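Local structure of hypothetical protein TM_1646 (2P61) at residues Lys77-Lys80 against Asn81-Glu85; Glu59-Asp62 against Ser63-Leu67. The protein is of unknown function, a Thermotoga maritima member of the DUF327 family whose modelled part is mainly helical. All coordinates share one frame; numbering follows the deposited sequence.

Both contacts are local, each formed by residues about one helical turn apart, and they follow in series along the chain: contact 2 (E59-L67) near the end of helix 37-69, contact 1 (K77-E85) early in helix 73-95. Their centres lie about 9 Å apart, and the two helices, consecutive in the chain, meet here as a hairpin. R78 NE reaches E59 OE1 at 2.5 Å; in the modelled conformer of D62, OD2 pairs with R78 NH2 at 2.8 Å; and Y79 CE1 lies 3.4 Å from G64 CA. One arginine thus probably bridges two acidic residues of the preceding helix, while Y79 packs against G64, joining the two antiparallel helices of the bundle.

Contact 1 of 2, residues Lys77-Lys80 against Asn81-Glu85; sequences KRYK and NAIKE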
loop_
_atom_site.group_PDB
_atom_site.type_symbol
_atom_site.label_atom_id
_atom_site.label_comp_id
_atom_site.label_asym_id
_atom_site.label_seq_id
_atom_site.Cartn_x
_atom_site.Cartn_y
_atom_site.Cartn_z
ATOM N N LYS A 77 2.260 10.620 -6.559
ATOM C CA LYS A 77 3.474 9.949 -6.031
ATOM C C LYS A 77 3.658 9.782 -4.529
ATOM O O LYS A 77 4.280 8.758 -4.106
ATOM C CB LYS A 77 4.681 10.622 -6.579
ATOM C CG LYS A 77 4.544 10.760 -8.139
ATOM C CD LYS A 77 5.821 11.258 -8.847
ATOM C CE LYS A 77 5.439 11.960 -10.240
ATOM N NZ LYS A 77 5.982 13.379 -10.331
ATOM N N ARG A 78 3.173 10.734 -3.700
ATOM C CA ARG A 78 3.066 10.501 -2.272
ATOM C C ARG A 78 2.373 9.142 -2.254
ATOM O O ARG A 78 2.732 8.254 -1.399
ATOM C CB ARG A 78 2.168 11.577 -1.648
ATOM C CG ARG A 78 2.429 11.936 -0.177
ATOM C CD ARG A 78 1.262 12.851 0.530
ATOM N NE ARG A 78 1.048 12.363 1.898
ATOM C CZ ARG A 78 0.200 12.847 2.795
ATOM N NH1 ARG A 78 -0.574 13.901 2.520
ATOM N NH2 ARG A 78 0.086 12.238 3.987
ATOM N N TYR A 79 1.418 8.955 -3.223
ATOM C CA TYR A 79 0.569 7.717 -3.249
ATOM C C TYR A 79 1.312 6.388 -3.580
ATOM O O TYR A 79 1.276 5.392 -2.813
ATOM C CB TYR A 79 -0.703 7.859 -4.157
ATOM C CG TYR A 79 -1.798 6.766 -3.882
ATOM C CD1 TYR A 79 -2.233 6.499 -2.576
ATOM C CD2 TYR A 79 -2.348 5.982 -4.911
ATOM C CE1 TYR A 79 -3.170 5.477 -2.292
ATOM C CE2 TYR A 79 -3.302 4.994 -4.665
ATOM C CZ TYR A 79 -3.730 4.763 -3.345
ATOM O OH TYR A 79 -4.708 3.804 -3.031
ATOM N N LYS A 80 1.867 6.387 -4.806
ATOM C CA LYS A 80 2.728 5.363 -5.374
ATOM C C LYS A 80 3.868 5.078 -4.444
ATOM O O LYS A 80 4.118 3.929 -4.165
ATOM C CB LYS A 80 3.260 5.882 -6.690
ATOM C CG LYS A 80 2.173 6.130 -7.749
ATOM C CD LYS A 80 2.547 5.530 -9.071
ATOM C CE LYS A 80 1.903 6.217 -10.240
ATOM N NZ LYS A 80 1.802 5.185 -11.381
ATOM N N ASN A 81 4.562 6.120 -3.944
ATOM C CA ASN A 81 5.645 5.911 -2.956
ATOM C C ASN A 81 5.181 5.180 -1.693
ATOM O O ASN A 81 5.768 4.193 -1.276
ATOM C CB ASN A 81 6.357 7.212 -2.544
ATOM C CG ASN A 81 7.172 7.837 -3.695
ATOM O OD1 ASN A 81 7.564 7.192 -4.713
ATOM N ND2 ASN A 81 7.436 9.118 -3.536
ATOM N N ALA A 82 4.123 5.683 -1.082
ATOM C CA ALA A 82 3.557 5.133 0.114
ATOM C C ALA A 82 3.200 3.713 -0.121
ATOM O O ALA A 82 3.482 2.869 0.710
ATOM C CB ALA A 82 2.345 5.918 0.457
ATOM N N ILE A 83 2.585 3.404 -1.244
ATOM C CA ILE A 83 2.240 2.001 -1.507
ATOM C C ILE A 83 3.482 1.144 -1.730
ATOM O O ILE A 83 3.446 -0.030 -1.302
ATOM C CB ILE A 83 1.330 1.835 -2.697
ATOM C CG1 ILE A 83 -0.071 2.262 -2.321
ATOM C CG2 ILE A 83 1.365 0.451 -3.198
ATOM C CD1 ILE A 83 -1.029 2.234 -3.510
ATOM N N LYS A 84 4.534 1.708 -2.389
ATOM C CA LYS A 84 5.873 1.102 -2.490
ATOM C C LYS A 84 6.428 0.711 -1.128
ATOM O O LYS A 84 6.771 -0.454 -0.860
ATOM C CB LYS A 84 6.882 2.056 -3.148
ATOM C CG LYS A 84 7.140 1.881 -4.677
ATOM C CD LYS A 84 8.679 1.880 -5.021
ATOM C CE LYS A 84 9.136 3.272 -5.593
ATOM N NZ LYS A 84 9.814 3.287 -6.984
ATOM N N GLU A 85 6.502 1.690 -0.244
ATOM C CA GLU A 85 6.979 1.433 1.052
ATOM C C GLU A 85 6.062 0.415 1.695
ATOM O O GLU A 85 6.562 -0.581 2.259
ATOM C CB GLU A 85 7.048 2.710 1.821
ATOM C CG GLU A 85 8.483 3.250 2.087
ATOM C CD GLU A 85 9.255 3.579 0.808
ATOM O OE1 GLU A 85 8.905 4.595 0.137
ATOM O OE2 GLU A 85 10.200 2.811 0.474
#
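One turn of helix 73-95, a member of the helical bundle, brings the ring of Y79 against I83 four residues on. The touching atom is I83 CD1, which sits over one face of the ring in a CH-pi contact, 3.9 Å from the centroid and 22° off the ring normal. It is displaced toward the phenolic end, where its nearest ring atom is Y79 CZ at 3.7 Å. The torsions explain the meeting: Y79 holds CG anti to its own backbone N (chi1 -163°), whereas I83 CG1 lies beside the backbone N, anti to the carbonyl carbon, and from there the extended chi2 (175°) carries CD1 over the ring. The i to i+4 backbone bonds of the helix include I83 N to Y79 O at 2.9 Å and K84 N to K80 O at 2.9 Å. At N81, the backbone N donates to K77 O over 2.7 Å; the amide ND2 lies 3.2 Å from K77 O but at too poor an angle to bond.

Y79 and I83 both pack on I145 of helix 138-153 and L121 of helix 105-129, and Y79 OH hydrogen-bonds N146 OD1. On another side, K80 NZ hydrogen-bonds T125 OG1 of helix 105-129. The buried phenol therefore has a polar partner at its tip and a methyl over one face, a combination that probably restricts rotation of the ring within the bundle interior.

Contact 2 of 2, residues Glu59-Asp62 against Ser63-Leu67; sequences EVID and SGNEL
S63 turns its hydroxyl back along the helix onto the carbonyl of E59, so that one oxygen receives two donors from the same residue. S63 OG donates to E59 O at 2.6 Å, and S63 N reaches that oxygen at 3.1 Å with an N-H...O angle of 167°. Both donors are tilted out of the carbonyl plane, the hydroxyl less than the amide. What permits this is chi1 of 55°, which places OG between the backbone N and the carbonyl carbon. The S63 side chain also touches Y79 and A82 of helix 73-95. With an alanine in its place, E59 O would probably lose its second donor, and the packing on Y79 and A82 would be thinned.

A different pairing appears at I61 and N65, whose side chains run side by side and point the same way. The methyl I61 CG2 meets the amide nitrogen N65 ND2 at 3.3 Å, and N65 N donates almost straight to I61 O, 2.8 Å away at 177°. Both pairs have the i to i+4 spacing of an alpha helix, here part of helix 37-69, which packs against helix 73-95 and helix 138-153. G64 belongs to the face next to helix 73-95: its N bonds V60 O at 3.1 Å, and its lack of a side chain probably helps the Y79 ring approach.

The acidic groups are directed differently. The E59 carboxylate, on a chain bent at its second torsion, faces R78 of helix 73-95, as does D62 in its modelled conformer. In that same conformer D62 OD1 lies 4.5 Å from E66 OE1, a proximity of like charges that the arginine may offset in part.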
loop_
_atom_site.group_PDB
_atom_site.type_symbol
_atom_site.label_atom_id
_atom_site.label_comp_id
_atom_site.label_asym_id
_atom_site.label_seq_id
_atom_site.Cartn_x
_atom_site.Cartn_y
_atom_site.Cartn_z
ATOM N N GLU A 59 -0.076 5.932 5.886
ATOM C CA GLU A 59 0.389 6.882 4.884
ATOM C C GLU A 59 -0.229 6.505 3.558
ATOM O O GLU A 59 -0.510 7.389 2.759
ATOM C CB GLU A 59 1.938 7.067 4.843
ATOM C CG GLU A 59 2.538 8.239 3.920
ATOM C CD GLU A 59 1.980 9.687 4.238
ATOM O OE1 GLU A 59 2.163 10.596 3.359
ATOM O OE2 GLU A 59 1.357 9.963 5.342
ATOM N N VAL A 60 -0.472 5.223 3.316
ATOM C CA VAL A 60 -1.226 4.804 2.105
ATOM C C VAL A 60 -2.687 5.391 2.055
ATOM O O VAL A 60 -3.136 5.829 0.961
ATOM C CB VAL A 60 -1.411 3.303 2.012
ATOM C CG1 VAL A 60 -2.232 3.003 0.820
ATOM C CG2 VAL A 60 -0.003 2.533 1.937
ATOM N N ILE A 61 -3.414 5.373 3.203
ATOM C CA ILE A 61 -4.751 5.882 3.270
ATOM C C ILE A 61 -4.658 7.398 3.217
ATOM O O ILE A 61 -5.365 8.018 2.421
ATOM C CB ILE A 61 -5.488 5.636 4.609
ATOM C CG1 ILE A 61 -5.509 4.201 5.155
ATOM C CG2 ILE A 61 -6.921 6.179 4.464
ATOM C CD1 ILE A 61 -6.054 3.187 4.229
ATOM N N ASP A 62 -3.784 8.002 4.039
ATOM C CA ASP A 62 -3.713 9.479 4.177
ATOM C C ASP A 62 -3.448 10.137 2.833
ATOM O O ASP A 62 -4.147 11.072 2.449
ATOM C CB ASP A 62 -2.759 9.947 5.302
ATOM C CG ASP A 62 -2.443 11.489 5.273
ATOM O OD1 ASP A 62 -2.950 12.217 4.379
ATOM O OD2 ASP A 62 -1.660 12.004 6.147
ATOM N N SER A 63 -2.466 9.633 2.064
ATOM C CA SER A 63 -2.176 10.161 0.702
ATOM C C SER A 63 -3.171 9.738 -0.443
ATOM O O SER A 63 -3.244 10.470 -1.517
ATOM C CB SER A 63 -0.767 9.727 0.275
ATOM O OG SER A 63 -0.597 8.272 0.349
ATOM N N GLY A 64 -3.849 8.556 -0.292
ATOM C CA GLY A 64 -4.997 8.148 -1.159
ATOM C C GLY A 64 -5.996 9.300 -1.004
ATOM O O GLY A 64 -6.310 10.044 -1.975
ATOM N N ASN A 65 -6.395 9.554 0.256
ATOM C CA ASN A 65 -7.392 10.576 0.560
ATOM C C ASN A 65 -6.955 11.944 0.037
ATOM O O ASN A 65 -7.735 12.633 -0.692
ATOM C CB ASN A 65 -7.884 10.509 2.031
ATOM C CG ASN A 65 -9.022 9.380 2.257
ATOM O OD1 ASN A 65 -10.058 9.339 1.542
ATOM N ND2 ASN A 65 -8.843 8.533 3.260
ATOM N N GLU A 66 -5.697 12.331 0.269
ATOM C CA GLU A 66 -5.234 13.601 -0.343
ATOM C C GLU A 66 -5.191 13.581 -1.875
ATOM O O GLU A 66 -5.493 14.575 -2.536
ATOM C CB GLU A 66 -3.872 13.988 0.164
ATOM C CG GLU A 66 -3.549 15.481 -0.052
ATOM C CD GLU A 66 -4.142 16.389 1.026
ATOM O OE1 GLU A 66 -4.262 15.941 2.174
ATOM O OE2 GLU A 66 -4.491 17.535 0.712
ATOM N N LEU A 67 -4.835 12.445 -2.473
ATOM C CA LEU A 67 -4.786 12.424 -3.945
ATOM C C LEU A 67 -6.189 12.805 -4.413
ATOM O O LEU A 67 -6.310 13.679 -5.261
ATOM C CB LEU A 67 -4.302 11.109 -4.507
ATOM C CG LEU A 67 -4.395 10.758 -6.007
ATOM C CD1 LEU A 67 -3.564 11.688 -6.975
ATOM C CD2 LEU A 67 -4.034 9.192 -6.186
#